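Local coordinates for protein DNA polymerase (Pyrobaculum calidifontis, PDB 5MDN) that probably catalyses template-directed DNA synthesis, adding deoxyribonucleotides to a growing DNA strand with release of diphosphate, as a family B DNA polymerase, at residues Asn636-Glu639 with Leu640-Ser644; Ala754-Arg757 with Ile758-Val761; Tyr57-Val61 with Ala62-Ala66. All coordinates share one frame; numbering follows the deposited sequence.

Contact 1: Asn636-Glu639 with Leu640-Ser644; sequences NVVE and LILKS
NZ of Lys643 meets OE2 of Glu639 at 2.7 Å in a salt bridge that spans one helical turn. The lysine uses the anti lone pair of OE2, which points away from OE1. The two chains lie side by side and point the same way. Glu639 sets its CG anti to the backbone N (chi1 -168°) and then runs extended, which brings the carboxylate level with the lysine end. Their aliphatic parts touch too, with Lys643 CE 3.6 Å from Glu639 CG. Opposite charges are thus paired on the more exposed side of the helix.

The pair belongs to the final turns of helix 628-643, in the C-terminal helical region that is probably the polymerase thumb. Backbone bonds between residues four apart hold these turns. Ile641 N donates to Val637 O at 2.9 Å, and Leu642 N donates to Val638 O, also at 2.9 Å. The next bond, from Lys643 N to Glu639 O, is longer at 3.2 Å, and its donor stands above the carbonyl plane.

The buried side is apolar. CG1 of Val637 touches CD1 of Ile641 at 3.8 Å, and CG1 of Val638 touches CD1 of Leu642 at 3.7 Å. In both pairs the side chains run alongside each other. Leu642 and Val638 also press on Ala606 of strand 605-609, while Leu640 packs on Tyr657 of helix 647-666. OG of Ser644 donates back to Ile641 O at 2.9 Å, and Ser644 N adds a weak bond to the same oxygen.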
ATOM      1  N   ASN A 636      25.337  -8.329   5.022  1.00 73.13           N
ATOM      2  CA  ASN A 636      26.607  -9.054   5.059  1.00 77.26           C
ATOM      3  C   ASN A 636      26.718  -9.861   6.350  1.00 77.20           C
ATOM      4  O   ASN A 636      26.800 -11.092   6.305  1.00 76.00           O
ATOM      5  CB  ASN A 636      27.805  -8.102   4.919  1.00 79.06           C
ATOM      6  CG  ASN A 636      28.243  -7.917   3.481  1.00 80.88           C
ATOM      7  OD1 ASN A 636      29.067  -8.673   2.967  1.00 84.77           O
ATOM      8  ND2 ASN A 636      27.701  -6.897   2.827  1.00 79.11           N
ATOM      9  N   VAL A 637      26.719  -9.177   7.502  1.00 70.30           N
ATOM     10  CA  VAL A 637      26.688  -9.867   8.795  1.00 70.16           C
ATOM     11  C   VAL A 637      25.503 -10.821   8.856  1.00 68.25           C
ATOM     12  O   VAL A 637      25.645 -12.000   9.200  1.00 68.75           O
ATOM     13  CB  VAL A 637      26.655  -8.852   9.953  1.00 72.11           C
ATOM     14  CG1 VAL A 637      26.108  -9.502  11.219  1.00 71.76           C
ATOM     15  CG2 VAL A 637      28.051  -8.305  10.213  1.00 74.16           C
ATOM     16  N   VAL A 638      24.308 -10.320   8.528  1.00 69.27           N
ATOM     17  CA  VAL A 638      23.141 -11.192   8.437  1.00 66.12           C
ATOM     18  C   VAL A 638      23.373 -12.276   7.392  1.00 66.39           C
ATOM     19  O   VAL A 638      23.077 -13.455   7.620  1.00 66.42           O
ATOM     20  CB  VAL A 638      21.877 -10.364   8.136  1.00 63.52           C
ATOM     21  CG1 VAL A 638      20.734 -11.272   7.728  1.00 62.52           C
ATOM     22  CG2 VAL A 638      21.489  -9.529   9.347  1.00 64.88           C
ATOM     23  N   GLU A 639      23.913 -11.894   6.232  1.00 66.81           N
ATOM     24  CA  GLU A 639      24.157 -12.864   5.170  1.00 67.35           C
ATOM     25  C   GLU A 639      25.269 -13.842   5.533  1.00 63.66           C
ATOM     26  O   GLU A 639      25.236 -15.000   5.102  1.00 65.10           O
ATOM     27  CB  GLU A 639      24.484 -12.138   3.866  1.00 72.49           C
ATOM     28  CG  GLU A 639      24.472 -13.031   2.638  1.00 78.07           C
ATOM     29  CD  GLU A 639      24.285 -12.249   1.353  1.00 84.22           C
ATOM     30  OE1 GLU A 639      24.093 -11.016   1.426  1.00 88.61           O
ATOM     31  OE2 GLU A 639      24.332 -12.868   0.269  1.00 88.19           O
ATOM     32  N   LEU A 640      26.258 -13.405   6.319  1.00 64.16           N
ATOM     33  CA  LEU A 640      27.299 -14.327   6.762  1.00 63.86           C
ATOM     34  C   LEU A 640      26.752 -15.332   7.767  1.00 63.22           C
ATOM     35  O   LEU A 640      27.089 -16.521   7.712  1.00 67.36           O
ATOM     36  CB  LEU A 640      28.473 -13.556   7.368  1.00 65.62           C
ATOM     37  CG  LEU A 640      29.431 -12.840   6.413  1.00 64.48           C
ATOM     38  CD1 LEU A 640      30.315 -11.879   7.186  1.00 63.45           C
ATOM     39  CD2 LEU A 640      30.271 -13.841   5.640  1.00 63.74           C
ATOM     40  N   ILE A 641      25.911 -14.872   8.695  1.00 60.18           N
ATOM     41  CA  ILE A 641      25.344 -15.767   9.700  1.00 60.78           C
ATOM     42  C   ILE A 641      24.388 -16.764   9.055  1.00 60.69           C
ATOM     43  O   ILE A 641      24.386 -17.953   9.395  1.00 60.82           O
ATOM     44  CB  ILE A 641      24.657 -14.950  10.810  1.00 63.22           C
ATOM     45  CG1 ILE A 641      25.696 -14.142  11.589  1.00 64.28           C
ATOM     46  CG2 ILE A 641      23.881 -15.859  11.749  1.00 62.87           C
ATOM     47  CD1 ILE A 641      25.119 -12.993  12.374  1.00 63.08           C
ATOM     48  N   LEU A 642      23.571 -16.302   8.104  1.00 60.18           N
ATOM     49  CA  LEU A 642      22.582 -17.176   7.483  1.00 63.36           C
ATOM     50  C   LEU A 642      23.217 -18.218   6.573  1.00 62.71           C
ATOM     51  O   LEU A 642      22.617 -19.276   6.351  1.00 65.40           O
ATOM     52  CB  LEU A 642      21.566 -16.351   6.689  1.00 63.85           C
ATOM     53  CG  LEU A 642      20.555 -15.540   7.498  1.00 63.53           C
ATOM     54  CD1 LEU A 642      19.745 -14.635   6.583  1.00 63.51           C
ATOM     55  CD2 LEU A 642      19.648 -16.464   8.292  1.00 65.14           C
ATOM     56  N   LYS A 643      24.408 -17.952   6.044  1.00 57.59           N
ATOM     57  CA  LYS A 643      25.088 -18.889   5.162  1.00 63.25           C
ATOM     58  C   LYS A 643      26.096 -19.768   5.889  1.00 62.90           C
ATOM     59  O   LYS A 643      26.685 -20.656   5.265  1.00 60.79           O
ATOM     60  CB  LYS A 643      25.783 -18.137   4.022  1.00 65.87           C
ATOM     61  CG  LYS A 643      24.823 -17.475   3.049  1.00 69.70           C
ATOM     62  CD  LYS A 643      25.547 -16.873   1.855  1.00 74.89           C
ATOM     63  CE  LYS A 643      24.565 -16.165   0.936  1.00 82.81           C
ATOM     64  NZ  LYS A 643      25.253 -15.342  -0.095  1.00 87.84           N
ATOM     65  N   SER A 644      26.305 -19.550   7.186  1.00 61.48           N
ATOM     66  CA  SER A 644      27.194 -20.386   7.978  1.00 65.42           C
ATOM     67  C   SER A 644      26.419 -21.546   8.591  1.00 67.21           C
ATOM     68  O   SER A 644      25.340 -21.352   9.158  1.00 70.83           O
ATOM     69  CB  SER A 644      27.867 -19.566   9.079  1.00 66.61           C
ATOM     70  OG  SER A 644      26.929 -19.157  10.061  1.00 70.84           O
TER

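Contact 2: Ala754-Arg757 with Ile758-Val761; sequences AALR and IAEV
Helix 743-756 gives way to a loop here, and a single short turn joins the two. N of Ile758 donates to O of Ala755 at 3.1 Å, a bond between residues three apart. It is bent: the C=O...N angle is 116°, and the donor stands well above the carbonyl plane. The bond to the residue four on is not made, since Ala759 N lies 4.0 Å from Ala755 O. The chain has left the helical course by then.

Ile758 carries the apolar side of the turn. Its chi1 of -51° sets CG1 beside the backbone N, anti to its own carbonyl carbon. A chi2 near 96° then carries CD1 to 3.8 Å from Ala754 O. Further on, the methyl CB of Ala759 meets the branch CD2 of Leu756 at 4.0 Å, a light apolar touch. Arg757 is exposed, with its chain extended from CG to NE.

Ile758 packs on Val638 and Ile641 of helix 628-643 and on Leu597 of strand 595-598. With an alanine here, the side chain between that helix and Leu597 is lost, which would probably open a gap beside Val638 and Ile641.

The turn thus sits in a helical setting with one strand nearby. Ala755 leans on Val658 of helix 647-666, and Val761 touches Val647 and Arg651 of that same helix.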
ATOM      1  N   ALA A 754      26.225  -1.812  14.791  1.00107.19           N
ATOM      2  CA  ALA A 754      25.383  -2.381  13.743  1.00104.60           C
ATOM      3  C   ALA A 754      25.563  -3.890  13.669  1.00 99.55           C
ATOM      4  O   ALA A 754      24.584  -4.635  13.544  1.00 95.45           O
ATOM      5  CB  ALA A 754      25.694  -1.734  12.394  1.00104.54           C
ATOM      6  N   ALA A 755      26.810  -4.358  13.746  1.00 96.14           N
ATOM      7  CA  ALA A 755      27.054  -5.791  13.850  1.00 95.59           C
ATOM      8  C   ALA A 755      26.565  -6.339  15.183  1.00 96.89           C
ATOM      9  O   ALA A 755      26.124  -7.491  15.254  1.00 99.38           O
ATOM     10  CB  ALA A 755      28.543  -6.086  13.666  1.00 93.60           C
ATOM     11  N   LEU A 756      26.642  -5.535  16.248  1.00 97.48           N
ATOM     12  CA  LEU A 756      26.146  -5.962  17.551  1.00 97.25           C
ATOM     13  C   LEU A 756      24.628  -5.956  17.650  1.00 94.99           C
ATOM     14  O   LEU A 756      24.095  -6.480  18.632  1.00 90.07           O
ATOM     15  CB  LEU A 756      26.722  -5.081  18.662  1.00 99.37           C
ATOM     16  CG  LEU A 756      28.218  -5.188  18.949  1.00 99.84           C
ATOM     17  CD1 LEU A 756      28.519  -4.547  20.289  1.00100.48           C
ATOM     18  CD2 LEU A 756      28.677  -6.638  18.923  1.00 99.06           C
ATOM     19  N   ARG A 757      23.913  -5.371  16.687  1.00 91.28           N
ATOM     20  CA  ARG A 757      22.471  -5.574  16.701  1.00 94.74           C
ATOM     21  C   ARG A 757      22.104  -6.997  16.303  1.00 96.61           C
ATOM     22  O   ARG A 757      20.963  -7.418  16.525  1.00100.47           O
ATOM     23  CB  ARG A 757      21.758  -4.567  15.798  1.00 95.91           C
ATOM     24  CG  ARG A 757      20.285  -4.423  16.158  1.00 96.80           C
ATOM     25  CD  ARG A 757      19.504  -3.507  15.235  1.00100.79           C
ATOM     26  NE  ARG A 757      18.091  -3.520  15.605  1.00104.47           N
ATOM     27  CZ  ARG A 757      17.146  -2.791  15.023  1.00106.45           C
ATOM     28  NH1 ARG A 757      17.450  -1.973  14.024  1.00106.36           N
ATOM     29  NH2 ARG A 757      15.891  -2.879  15.446  1.00107.09           N
ATOM     30  N   ILE A 758      23.050  -7.747  15.746  1.00 97.04           N
ATOM     31  CA  ILE A 758      22.912  -9.190  15.631  1.00 94.06           C
ATOM     32  C   ILE A 758      24.029  -9.795  16.465  1.00 93.98           C
ATOM     33  O   ILE A 758      25.002 -10.343  15.935  1.00 83.94           O
ATOM     34  CB  ILE A 758      22.964  -9.679  14.172  1.00 92.66           C
ATOM     35  CG1 ILE A 758      21.992  -8.881  13.302  1.00 85.86           C
ATOM     36  CG2 ILE A 758      22.612 -11.147  14.109  1.00 95.91           C
ATOM     37  CD1 ILE A 758      22.631  -7.728  12.569  1.00 83.90           C
ATOM     38  N   ALA A 759      23.905  -9.675  17.784  1.00 98.43           N
ATOM     39  CA  ALA A 759      24.927 -10.192  18.683  1.00 96.81           C
ATOM     40  C   ALA A 759      24.314 -11.207  19.632  1.00 95.18           C
ATOM     41  O   ALA A 759      24.464 -11.110  20.852  1.00 93.57           O
ATOM     42  CB  ALA A 759      25.586  -9.059  19.462  1.00100.02           C
ATOM     43  N   GLU A 760      23.612 -12.185  19.072  1.00 99.77           N
ATOM     44  CA  GLU A 760      22.992 -13.237  19.865  1.00 97.83           C
ATOM     45  C   GLU A 760      23.990 -14.297  20.307  1.00 97.82           C
ATOM     46  O   GLU A 760      23.571 -15.437  20.597  1.00 94.33           O
ATOM     47  CB  GLU A 760      21.834 -13.869  19.083  1.00 98.33           C
ATOM     48  CG  GLU A 760      22.200 -14.345  17.658  1.00101.83           C
ATOM     49  CD  GLU A 760      22.887 -15.699  17.623  1.00108.14           C
ATOM     50  OE1 GLU A 760      22.521 -16.545  18.480  1.00111.32           O
ATOM     51  OE2 GLU A 760      23.712 -15.934  16.693  1.00112.20           O
ATOM     52  N   VAL A 761      25.291 -13.969  20.294  1.00 93.34           N
ATOM     53  CA  VAL A 761      26.354 -14.924  20.604  1.00 95.95           C
ATOM     54  C   VAL A 761      27.705 -14.249  20.881  1.00101.27           C
ATOM     55  O   VAL A 761      28.578 -14.853  21.512  1.00113.94           O
ATOM     56  CB  VAL A 761      26.459 -15.926  19.436  1.00 97.98           C
ATOM     57  CG1 VAL A 761      27.223 -15.320  18.275  1.00100.40           C
ATOM     58  CG2 VAL A 761      27.051 -17.255  19.879  1.00100.71           C
TER

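Contact 3: Tyr57-Val61 with Ala62-Ala66; sequences YLSRV and APVEA
The better packed side joins Leu58 to Val64: CB of Leu58 lies 4.0 Å from CG2 of Val64. Val64 holds CG2 anti to its carbonyl carbon, with CG1 anti to the backbone N (chi1 179°). CG2 is the branch that faces the helix end. Ala62 is buried in this part, and its carbonyl turns back to the helix end. The CA-H of Ser59 points at O of Ala62, with CA and O 3.4 Å apart and an angle of 147° at the hydrogen. The turn between is held by Val61 N, which donates to Leu58 O at 3.2 Å.

The chain passes here from helix 51-58 to strand 64-74, the first helix-to-strand connection of a beta-alpha-beta-beta-alpha-beta unit with ferredoxin-like topology. Leu95 of helix 92-100 covers Val61, Ala62 and Val64, and Leu58 packs on Val84 of strand 77-86. A classic beta bulge at Glu65 and Ala66, both facing Val85, follows at once.

The solvent-facing part is looser. Exposed Ser59 borders both: its OG stands 4.2 Å from CG2 of Val64, yet is hydrogen-bonded to Lys55 O, one turn back in the helix.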
ATOM      1  N   TYR A  57     -37.028  22.655   6.721  1.00 76.90           N
ATOM      2  CA  TYR A  57     -36.012  23.031   7.698  1.00 80.40           C
ATOM      3  C   TYR A  57     -34.625  23.020   7.070  1.00 79.58           C
ATOM      4  O   TYR A  57     -33.826  23.938   7.281  1.00 82.25           O
ATOM      5  CB  TYR A  57     -36.064  22.095   8.906  1.00 81.75           C
ATOM      6  CG  TYR A  57     -34.957  22.340   9.908  1.00 85.03           C
ATOM      7  CD1 TYR A  57     -35.086  23.314  10.890  1.00 88.75           C
ATOM      8  CD2 TYR A  57     -33.784  21.594   9.876  1.00 90.01           C
ATOM      9  CE1 TYR A  57     -34.076  23.542  11.808  1.00 90.98           C
ATOM     10  CE2 TYR A  57     -32.770  21.815  10.789  1.00 91.26           C
ATOM     11  CZ  TYR A  57     -32.921  22.790  11.753  1.00 90.07           C
ATOM     12  OH  TYR A  57     -31.913  23.012  12.664  1.00 83.29           O
ATOM     13  N   LEU A  58     -34.312  21.973   6.304  1.00 78.16           N
ATOM     14  CA  LEU A  58     -33.007  21.880   5.664  1.00 73.96           C
ATOM     15  C   LEU A  58     -32.846  22.862   4.511  1.00 74.62           C
ATOM     16  O   LEU A  58     -31.713  23.209   4.164  1.00 75.65           O
ATOM     17  CB  LEU A  58     -32.772  20.450   5.176  1.00 70.12           C
ATOM     18  CG  LEU A  58     -32.399  19.470   6.287  1.00 67.81           C
ATOM     19  CD1 LEU A  58     -32.157  18.081   5.730  1.00 67.93           C
ATOM     20  CD2 LEU A  58     -31.182  19.965   7.055  1.00 68.72           C
ATOM     21  N   SER A  59     -33.946  23.314   3.906  1.00 75.14           N
ATOM     22  CA  SER A  59     -33.866  24.219   2.764  1.00 70.20           C
ATOM     23  C   SER A  59     -33.313  25.595   3.120  1.00 70.54           C
ATOM     24  O   SER A  59     -32.952  26.348   2.209  1.00 67.19           O
ATOM     25  CB  SER A  59     -35.245  24.369   2.123  1.00 68.72           C
ATOM     26  OG  SER A  59     -35.609  23.195   1.415  1.00 66.65           O
ATOM     27  N   ARG A  60     -33.237  25.947   4.405  1.00 73.58           N
ATOM     28  CA  ARG A  60     -32.701  27.250   4.783  1.00 75.39           C
ATOM     29  C   ARG A  60     -31.179  27.300   4.755  1.00 72.26           C
ATOM     30  O   ARG A  60     -30.615  28.398   4.729  1.00 75.30           O
ATOM     31  CB  ARG A  60     -33.183  27.646   6.180  1.00 82.16           C
ATOM     32  CG  ARG A  60     -32.660  26.755   7.297  1.00 88.53           C
ATOM     33  CD  ARG A  60     -32.404  27.540   8.569  1.00 90.97           C
ATOM     34  NE  ARG A  60     -31.009  27.957   8.673  1.00 92.46           N
ATOM     35  CZ  ARG A  60     -30.550  29.142   8.285  1.00 92.76           C
ATOM     36  NH1 ARG A  60     -31.380  30.039   7.769  1.00 94.56           N
ATOM     37  NH2 ARG A  60     -29.265  29.434   8.421  1.00 92.16           N
ATOM     38  N   VAL A  61     -30.503  26.151   4.773  1.00 73.01           N
ATOM     39  CA  VAL A  61     -29.046  26.130   4.853  1.00 70.23           C
ATOM     40  C   VAL A  61     -28.442  25.828   3.485  1.00 66.89           C
ATOM     41  O   VAL A  61     -27.318  26.246   3.189  1.00 64.41           O
ATOM     42  CB  VAL A  61     -28.566  25.123   5.918  1.00 70.57           C
ATOM     43  CG1 VAL A  61     -28.838  23.692   5.483  1.00 71.63           C
ATOM     44  CG2 VAL A  61     -27.092  25.333   6.234  1.00 71.96           C
ATOM     45  N   ALA A  62     -29.185  25.127   2.637  1.00 67.21           N
ATOM     46  CA  ALA A  62     -28.698  24.724   1.324  1.00 64.87           C
ATOM     47  C   ALA A  62     -29.880  24.196   0.513  1.00 64.09           C
ATOM     48  O   ALA A  62     -30.889  23.781   1.090  1.00 66.60           O
ATOM     49  CB  ALA A  62     -27.604  23.649   1.439  1.00 63.47           C
ATOM     50  N   PRO A  63     -29.773  24.202  -0.817  1.00 60.66           N
ATOM     51  CA  PRO A  63     -30.861  23.657  -1.640  1.00 60.45           C
ATOM     52  C   PRO A  63     -30.958  22.145  -1.503  1.00 61.46           C
ATOM     53  O   PRO A  63     -29.948  21.441  -1.445  1.00 61.27           O
ATOM     54  CB  PRO A  63     -30.472  24.070  -3.065  1.00 60.23           C
ATOM     55  CG  PRO A  63     -28.998  24.273  -3.011  1.00 60.79           C
ATOM     56  CD  PRO A  63     -28.713  24.809  -1.640  1.00 61.45           C
ATOM     57  N   VAL A  64     -32.193  21.651  -1.451  1.00 63.09           N
ATOM     58  CA  VAL A  64     -32.481  20.236  -1.256  1.00 58.73           C
ATOM     59  C   VAL A  64     -33.315  19.743  -2.431  1.00 59.59           C
ATOM     60  O   VAL A  64     -34.307  20.380  -2.805  1.00 61.78           O
ATOM     61  CB  VAL A  64     -33.215  19.984   0.075  1.00 56.14           C
ATOM     62  CG1 VAL A  64     -33.533  18.506   0.240  1.00 56.03           C
ATOM     63  CG2 VAL A  64     -32.379  20.488   1.243  1.00 56.23           C
ATOM     64  N   GLU A  65     -32.909  18.613  -3.013  1.00 58.24           N
ATOM     65  CA  GLU A  65     -33.667  18.034  -4.118  1.00 59.58           C
ATOM     66  C   GLU A  65     -34.945  17.370  -3.620  1.00 58.52           C
ATOM     67  O   GLU A  65     -36.026  17.579  -4.185  1.00 63.10           O
ATOM     68  CB  GLU A  65     -32.800  17.031  -4.881  1.00 64.37           C
ATOM     69  CG  GLU A  65     -33.433  16.503  -6.159  1.00 70.14           C
ATOM     70  CD  GLU A  65     -33.280  17.457  -7.327  1.00 75.91           C
ATOM     71  OE1 GLU A  65     -32.273  18.196  -7.366  1.00 78.14           O
ATOM     72  OE2 GLU A  65     -34.166  17.467  -8.206  1.00 82.20           O
ATOM     73  N   ALA A  66     -34.843  16.573  -2.560  1.00 57.47           N
ATOM     74  CA  ALA A  66     -35.992  15.877  -1.995  1.00 57.03           C
ATOM     75  C   ALA A  66     -35.606  15.351  -0.620  1.00 56.14           C
ATOM     76  O   ALA A  66     -34.428  15.304  -0.259  1.00 55.31           O
ATOM     77  CB  ALA A  66     -36.464  14.735  -2.903  1.00 54.67           C
TER

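Contacts 1 and 2 are neighbours and contact 3 stands apart. The first two each have a buried apolar face, and the faces meet around Ile758: its CG2 lies 3.6 Å from CD1 of Ile641. Both also pack on helix 647-666. The charged pair of contact 1 is turned more toward solvent. Contact 3 lies on the other side of the chain's centre, about 69 Å from contact 1 between centres. It is more peripheral and packs against helix 92-100 and strand 77-86. Contact 1 is the last part of a helix, with bonds between residues four apart and a salt bridge. Contacts 2 and 3 run on into non-helical chain, each with a bond between residues three apart.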